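Local structure of zinc chaperone AztD (Citrobacter koseri, 6CMK) at residues S94-I107 / F393-H405. The protein acts as a periplasmic zinc chaperone that transfers one zinc ion directly to the solute-binding protein AztC of the AztABCD transport system. Numbering follows the deposited sequence. Where two conformers were deposited one is given.
With ZN (zinc ion), chain I.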
ATOM      1  N   SER B  94       6.416 -16.946  -3.272  1.00 17.09           N
ATOM      2  CA  SER B  94       6.876 -16.336  -4.512  1.00 18.60           C
ATOM      3  C   SER B  94       8.349 -15.971  -4.453  1.00 16.04           C
ATOM      4  O   SER B  94       9.018 -15.911  -5.494  1.00 18.08           O
ATOM      5  CB  SER B  94       6.052 -15.091  -4.799  1.00 13.88           C
ATOM      6  OG  SER B  94       6.382 -14.072  -3.868  1.00 16.14           O
ATOM      7  N   GLY B  95       8.862 -15.704  -3.260  1.00 18.00           N
ATOM      8  CA  GLY B  95      10.224 -15.259  -3.104  1.00 17.61           C
ATOM      9  C   GLY B  95      10.406 -13.765  -3.234  1.00 17.89           C
ATOM     10  O   GLY B  95      11.550 -13.300  -3.261  1.00 22.20           O
ATOM     11  N   ILE B  96       9.323 -13.001  -3.348  1.00 18.70           N
ATOM     12  CA  ILE B  96       9.389 -11.544  -3.389  1.00 19.19           C
ATOM     13  C   ILE B  96       8.443 -11.013  -2.329  1.00 17.82           C
ATOM     14  O   ILE B  96       7.245 -11.318  -2.350  1.00 20.53           O
ATOM     15  CB  ILE B  96       9.024 -10.973  -4.770  1.00 15.37           C
ATOM     16  CG1 ILE B  96       9.992 -11.500  -5.836  1.00 15.49           C
ATOM     17  CG2 ILE B  96       9.059  -9.444  -4.713  1.00 16.47           C
ATOM     18  CD1 ILE B  96       9.618 -11.134  -7.272  1.00 16.04           C
ATOM     19  N   ALA B  97       8.973 -10.219  -1.402  1.00 19.30           N
ATOM     20  CA  ALA B  97       8.157  -9.617  -0.369  1.00 16.12           C
ATOM     21  C   ALA B  97       8.691  -8.223  -0.070  1.00 15.66           C
ATOM     22  O   ALA B  97       9.860  -7.917  -0.323  1.00 19.90           O
ATOM     23  CB  ALA B  97       8.138 -10.484   0.899  1.00 20.74           C
ATOM     24  N   PHE B  98       7.814  -7.378   0.459  1.00 18.32           N
ATOM     25  CA  PHE B  98       8.140  -5.983   0.704  1.00 14.46           C
ATOM     26  C   PHE B  98       7.890  -5.580   2.149  1.00 19.21           C
ATOM     27  O   PHE B  98       7.119  -6.210   2.882  1.00 18.95           O
ATOM     28  CB  PHE B  98       7.338  -5.065  -0.211  1.00 14.74           C
ATOM     29  CG  PHE B  98       7.633  -5.269  -1.663  1.00 14.40           C
ATOM     30  CD1 PHE B  98       8.745  -4.681  -2.248  1.00 19.70           C
ATOM     31  CD2 PHE B  98       6.801  -6.068  -2.439  1.00 15.14           C
ATOM     32  CE1 PHE B  98       9.020  -4.860  -3.608  1.00 16.11           C
ATOM     33  CE2 PHE B  98       7.074  -6.251  -3.787  1.00 16.34           C
ATOM     34  CZ  PHE B  98       8.180  -5.660  -4.366  1.00 16.05           C
ATOM     35  N   HIS B  99       8.591  -4.522   2.550  1.00 19.13           N
ATOM     36  CA  HIS B  99       8.343  -3.827   3.803  1.00 18.33           C
ATOM     37  C   HIS B  99       8.026  -2.370   3.497  1.00 19.90           C
ATOM     38  O   HIS B  99       8.782  -1.708   2.777  1.00 22.57           O
ATOM     39  CB  HIS B  99       9.548  -3.913   4.736  1.00 19.44           C
ATOM     40  CG  HIS B  99       9.935  -5.310   5.092  1.00 25.36           C
ATOM     41  ND1 HIS B  99       9.226  -6.068   5.998  1.00 30.69           N
ATOM     42  CD2 HIS B  99      10.956  -6.089   4.664  1.00 30.37           C
ATOM     43  CE1 HIS B  99       9.793  -7.255   6.112  1.00 35.73           C
ATOM     44  NE2 HIS B  99      10.845  -7.293   5.313  1.00 32.41           N
ATOM     45  N   ASP B 100       6.921  -1.883   4.061  1.00 20.23           N
ATOM     46  CA  ASP B 100       6.412  -0.528   3.832  1.00 21.11           C
ATOM     47  C   ASP B 100       7.047   0.411   4.849  1.00 27.81           C
ATOM     48  O   ASP B 100       6.644   0.442   6.012  1.00 26.49           O
ATOM     49  CB  ASP B 100       4.891  -0.528   3.957  1.00 18.27           C
ATOM     50  CG  ASP B 100       4.263   0.831   3.677  1.00 21.39           C
ATOM     51  OD1 ASP B 100       5.000   1.823   3.521  1.00 23.71           O
ATOM     52  OD2 ASP B 100       3.011   0.890   3.611  1.00 30.15           O
ATOM     53  N   HIS B 101       8.022   1.209   4.409  1.00 19.90           N
ATOM     54  CA  HIS B 101       8.782   2.072   5.305  1.00 28.04           C
ATOM     55  C   HIS B 101       8.510   3.556   5.057  1.00 24.67           C
ATOM     56  O   HIS B 101       9.379   4.404   5.276  1.00 27.92           O
ATOM     57  CB  HIS B 101      10.266   1.736   5.193  1.00 19.56           C
ATOM     58  CG  HIS B 101      10.624   0.467   5.908  1.00 20.48           C
ATOM     59  ND1 HIS B 101      11.896  -0.060   5.919  1.00 24.44           N
ATOM     60  CD2 HIS B 101       9.865  -0.370   6.656  1.00 22.94           C
ATOM     61  CE1 HIS B 101      11.906  -1.171   6.637  1.00 25.49           C
ATOM     62  NE2 HIS B 101      10.684  -1.381   7.095  1.00 27.21           N
ATOM     63  N   GLY B 102       7.292   3.877   4.634  1.00 25.72           N
ATOM     64  CA  GLY B 102       6.863   5.256   4.517  1.00 26.84           C
ATOM     65  C   GLY B 102       7.389   5.935   3.272  1.00 20.02           C
ATOM     66  O   GLY B 102       6.757   5.879   2.215  1.00 41.50           O
ATOM     67  N   ASP B 103       8.553   6.563   3.382  1.00 27.32           N
ATOM     68  CA  ASP B 103       9.145   7.236   2.231  1.00 36.38           C
ATOM     69  C   ASP B 103       9.868   6.273   1.303  1.00 44.18           C
ATOM     70  O   ASP B 103      10.237   6.669   0.192  1.00 61.75           O
ATOM     71  CB  ASP B 103      10.112   8.328   2.696  1.00 29.55           C
ATOM     72  CG  ASP B 103      11.337   7.770   3.392  1.00 68.50           C
ATOM     73  OD1 ASP B 103      12.317   7.436   2.695  1.00 82.79           O
ATOM     74  OD2 ASP B 103      11.322   7.670   4.637  1.00 86.16           O
ATOM     75  N   HIS B 104      10.072   5.027   1.725  0.53 26.06           N
ATOM     76  CA  HIS B 104      10.740   4.034   0.902  0.53 22.44           C
ATOM     77  C   HIS B 104      10.154   2.667   1.220  0.53 17.22           C
ATOM     78  O   HIS B 104       9.405   2.496   2.184  0.53 20.98           O
ATOM     79  CB  HIS B 104      12.253   4.037   1.135  0.53 31.18           C
ATOM     80  CG  HIS B 104      12.641   3.823   2.565  0.53 41.86           C
ATOM     81  ND1 HIS B 104      12.423   4.767   3.543  0.53 40.62           N
ATOM     82  CD2 HIS B 104      13.230   2.771   3.181  0.53 43.86           C
ATOM     83  CE1 HIS B 104      12.861   4.308   4.702  0.53 42.64           C
ATOM     84  NE2 HIS B 104      13.357   3.099   4.510  0.53 44.73           N
ATOM     85  N   ALA B 105      10.499   1.694   0.381  1.00 22.74           N
ATOM     86  CA  ALA B 105      10.140   0.304   0.599  1.00 21.27           C
ATOM     87  C   ALA B 105      11.407  -0.528   0.502  1.00 17.86           C
ATOM     88  O   ALA B 105      12.338  -0.179  -0.234  1.00 21.16           O
ATOM     89  CB  ALA B 105       9.104  -0.194  -0.424  1.00 26.99           C
ATOM     90  N   ASP B 106      11.449  -1.603   1.282  1.00 16.97           N
ATOM     91  CA  ASP B 106      12.487  -2.615   1.193  1.00 17.17           C
ATOM     92  C   ASP B 106      11.937  -3.806   0.424  1.00 17.83           C
ATOM     93  O   ASP B 106      10.758  -4.138   0.545  1.00 17.58           O
ATOM     94  CB  ASP B 106      12.931  -3.086   2.574  1.00 26.02           C
ATOM     95  CG  ASP B 106      13.682  -2.026   3.344  1.00 36.11           C
ATOM     96  OD1 ASP B 106      13.820  -0.897   2.828  1.00 32.14           O
ATOM     97  OD2 ASP B 106      14.129  -2.336   4.469  1.00 34.54           O
ATOM     98  N   ILE B 107      12.796  -4.455  -0.353  1.00 19.52           N
ATOM     99  CA  ILE B 107      12.417  -5.662  -1.091  1.00 21.24           C
ATOM    100  C   ILE B 107      13.280  -6.824  -0.612  1.00 19.57           C
ATOM    101  O   ILE B 107      14.514  -6.721  -0.564  1.00 18.57           O
ATOM    102  CB  ILE B 107      12.525  -5.465  -2.619  1.00 16.85           C
ATOM    103  CG1 ILE B 107      11.965  -6.690  -3.353  1.00 20.65           C
ATOM    104  CG2 ILE B 107      13.960  -5.179  -3.053  1.00 18.11           C
ATOM    105  CD1 ILE B 107      11.925  -6.538  -4.883  1.00 18.35           C
ATOM    106  N   PHE B 393      -0.844 -21.760 -19.782  1.00 20.40           N
ATOM    107  CA  PHE B 393      -2.258 -21.413 -19.744  1.00 21.32           C
ATOM    108  C   PHE B 393      -2.519 -20.313 -18.718  1.00 21.15           C
ATOM    109  O   PHE B 393      -2.428 -19.126 -19.047  1.00 21.00           O
ATOM    110  CB  PHE B 393      -3.057 -22.694 -19.465  1.00 17.53           C
ATOM    111  CG  PHE B 393      -4.540 -22.513 -19.438  1.00 20.40           C
ATOM    112  CD1 PHE B 393      -5.183 -21.708 -20.356  1.00 18.76           C
ATOM    113  CD2 PHE B 393      -5.299 -23.198 -18.510  1.00 19.85           C
ATOM    114  CE1 PHE B 393      -6.559 -21.556 -20.325  1.00 22.31           C
ATOM    115  CE2 PHE B 393      -6.665 -23.056 -18.477  1.00 20.38           C
ATOM    116  CZ  PHE B 393      -7.300 -22.239 -19.381  1.00 26.66           C
ATOM    117  N   ASN B 394      -2.828 -20.677 -17.476  1.00 15.86           N
ATOM    118  CA  ASN B 394      -3.093 -19.677 -16.448  1.00 17.99           C
ATOM    119  C   ASN B 394      -1.810 -18.984 -16.007  1.00 16.36           C
ATOM    120  O   ASN B 394      -0.749 -19.600 -15.906  1.00 17.24           O
ATOM    121  CB  ASN B 394      -3.762 -20.315 -15.231  1.00 22.57           C
ATOM    122  CG  ASN B 394      -5.144 -20.850 -15.535  1.00 27.73           C
ATOM    123  OD1 ASN B 394      -5.483 -21.987 -15.183  1.00 28.42           O
ATOM    124  ND2 ASN B 394      -5.948 -20.043 -16.199  1.00 20.17           N
ATOM    125  N   ILE B 395      -1.918 -17.692 -15.713  1.00 18.53           N
ATOM    126  CA  ILE B 395      -0.733 -16.905 -15.403  1.00 15.94           C
ATOM    127  C   ILE B 395      -1.089 -15.830 -14.382  1.00 15.37           C
ATOM    128  O   ILE B 395      -2.143 -15.189 -14.459  1.00 16.96           O
ATOM    129  CB  ILE B 395      -0.126 -16.308 -16.698  1.00 16.58           C
ATOM    130  CG1 ILE B 395       1.129 -15.492 -16.384  1.00 17.78           C
ATOM    131  CG2 ILE B 395      -1.147 -15.452 -17.443  1.00 17.81           C
ATOM    132  CD1 ILE B 395       1.908 -15.116 -17.639  1.00 16.24           C
ATOM    133  N   VAL B 396      -0.206 -15.655 -13.400  1.00 14.26           N
ATOM    134  CA  VAL B 396      -0.262 -14.515 -12.491  1.00 12.73           C
ATOM    135  C   VAL B 396       1.153 -13.975 -12.333  1.00 14.16           C
ATOM    136  O   VAL B 396       2.140 -14.662 -12.601  1.00 15.67           O
ATOM    137  CB  VAL B 396      -0.873 -14.848 -11.108  1.00 14.23           C
ATOM    138  CG1 VAL B 396      -2.335 -15.282 -11.257  1.00 17.06           C
ATOM    139  CG2 VAL B 396      -0.043 -15.908 -10.376  1.00 17.33           C
ATOM    140  N   ALA B 397       1.239 -12.716 -11.904  1.00 13.80           N
ATOM    141  CA  ALA B 397       2.509 -12.013 -11.762  1.00 13.98           C
ATOM    142  C   ALA B 397       2.554 -11.275 -10.433  1.00 11.32           C
ATOM    143  O   ALA B 397       1.548 -10.715  -9.997  1.00 14.23           O
ATOM    144  CB  ALA B 397       2.715 -10.995 -12.889  1.00 14.02           C
ATOM    145  N   VAL B 398       3.730 -11.252  -9.807  1.00 11.84           N
ATOM    146  CA  VAL B 398       3.959 -10.450  -8.607  1.00 13.00           C
ATOM    147  C   VAL B 398       5.260  -9.677  -8.775  1.00 13.06           C
ATOM    148  O   VAL B 398       6.100  -9.999  -9.618  1.00 12.80           O
ATOM    149  CB  VAL B 398       4.027 -11.302  -7.313  1.00 14.81           C
ATOM    150  CG1 VAL B 398       2.752 -12.116  -7.126  1.00 14.83           C
ATOM    151  CG2 VAL B 398       5.267 -12.203  -7.296  1.00 18.27           C
ATOM    152  N   GLY B 399       5.436  -8.659  -7.944  1.00 11.36           N
ATOM    153  CA  GLY B 399       6.714  -7.975  -7.912  1.00 13.70           C
ATOM    154  C   GLY B 399       6.559  -6.481  -7.736  1.00 13.53           C
ATOM    155  O   GLY B 399       5.476  -5.969  -7.472  1.00 12.65           O
ATOM    156  N   GLY B 400       7.680  -5.794  -7.912  1.00 11.42           N
ATOM    157  CA  GLY B 400       7.822  -4.361  -7.671  1.00 12.68           C
ATOM    158  C   GLY B 400       9.298  -4.018  -7.517  1.00 14.49           C
ATOM    159  O   GLY B 400      10.159  -4.690  -8.069  1.00 14.74           O
ATOM    160  N   SER B 401       9.583  -2.984  -6.729  1.00 16.57           N
ATOM    161  CA  SER B 401      10.982  -2.657  -6.485  1.00 15.92           C
ATOM    162  C   SER B 401      11.138  -2.112  -5.072  1.00 16.05           C
ATOM    163  O   SER B 401      10.180  -1.664  -4.443  1.00 15.18           O
ATOM    164  CB  SER B 401      11.521  -1.658  -7.520  1.00 16.07           C
ATOM    165  OG  SER B 401      11.078  -0.337  -7.254  1.00 17.59           O
ATOM    166  N   GLY B 402      12.362  -2.187  -4.569  1.00 17.13           N
ATOM    167  CA  GLY B 402      12.625  -1.689  -3.234  1.00 18.82           C
ATOM    168  C   GLY B 402      14.111  -1.560  -3.006  1.00 19.85           C
ATOM    169  O   GLY B 402      14.931  -1.906  -3.857  1.00 21.11           O
ATOM    170  N   LYS B 403      14.451  -1.062  -1.823  1.00 21.18           N
ATOM    171  CA  LYS B 403      15.845  -0.984  -1.429  1.00 23.36           C
ATOM    172  C   LYS B 403      16.325  -2.304  -0.851  1.00 25.54           C
ATOM    173  O   LYS B 403      15.559  -3.086  -0.282  1.00 19.95           O
ATOM    174  CB  LYS B 403      16.061   0.126  -0.400  1.00 21.26           C
ATOM    175  CG  LYS B 403      15.795   1.502  -0.954  1.00 28.73           C
ATOM    176  CD  LYS B 403      16.224   2.592   0.007  1.00 47.56           C
ATOM    177  CE  LYS B 403      16.640   3.839  -0.754  1.00 59.74           C
ATOM    178  NZ  LYS B 403      17.015   4.966   0.139  1.00 63.98           N
ATOM    179  N   VAL B 404      17.619  -2.540  -1.016  1.00 26.23           N
ATOM    180  CA  VAL B 404      18.338  -3.611  -0.344  1.00 31.18           C
ATOM    181  C   VAL B 404      19.509  -2.954   0.373  1.00 37.64           C
ATOM    182  O   VAL B 404      20.339  -2.296  -0.262  1.00 36.64           O
ATOM    183  CB  VAL B 404      18.819  -4.685  -1.333  1.00 33.27           C
ATOM    184  CG1 VAL B 404      19.605  -5.772  -0.614  1.00 40.45           C
ATOM    185  CG2 VAL B 404      17.623  -5.283  -2.060  1.00 23.31           C
ATOM    186  N   HIS B 405      19.552  -3.094   1.693  1.00 34.07           N
ATOM    187  CA  HIS B 405      20.551  -2.384   2.484  1.00 35.56           C
ATOM    188  C   HIS B 405      21.838  -3.193   2.608  1.00 29.84           C
ATOM    189  O   HIS B 405      22.920  -2.624   2.772  1.00 41.59           O
ATOM    190  CB  HIS B 405      19.994  -2.046   3.874  1.00 34.30           C
ATOM    191  CG  HIS B 405      18.739  -1.231   3.841  1.00 31.25           C
ATOM    192  ND1 HIS B 405      18.740   0.135   3.652  1.00 33.55           N
ATOM    193  CD2 HIS B 405      17.439  -1.590   3.976  1.00 35.62           C
ATOM    194  CE1 HIS B 405      17.495   0.581   3.671  1.00 25.93           C
ATOM    195  NE2 HIS B 405      16.688  -0.445   3.865  1.00 35.24           N
TER
HETATM  196 ZN    ZN I 502      14.015   0.488   4.524  0.64 37.79          ZN
HETATM  197  O   HOH W   1      15.682  -5.516   1.567  1.00 42.62           O
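Asp106 and His405 meet at the zinc end of the contact. Their side chains cross at about a right angle, with carboxylate and ring planes 66° apart. Asp106 OD1 binds the zinc ion at 2.2 Å. His405 NE2 lies 2.9 Å from the zinc and 3.1 Å from Asp106 OD1, above the carboxylate plane. It can ligate the metal or, as the alternative, donate a bent hydrogen bond to OD1. His101 ND1 lies 2.6 Å from the zinc, which sits in the ring plane, at its edge. His104 NE2 meets the metal likewise, at a distance left doubtful by two conformers and a second zinc nearby; its ND1 donates to Asp103 OD1, which would hold the ring's rotation.

Next to this pair the backbones are bridged. Lys403 N donates to Ala105 O (2.8 Å) and Ile107 N to Lys403 O (3.1 Å), a single bridge between the hairpin of one propeller blade and the edge strand of another. Ile107 CG2 packs on Val404 CG2 at 3.8 Å. Phe98 points its CZ at Gly400 CA, 3.6 Å away.

His405 also stacks on His169 of the second subunit. Zinc from this site is passed to AztC; long histidine distances and a ligand at the modelled C-terminal end would suit release.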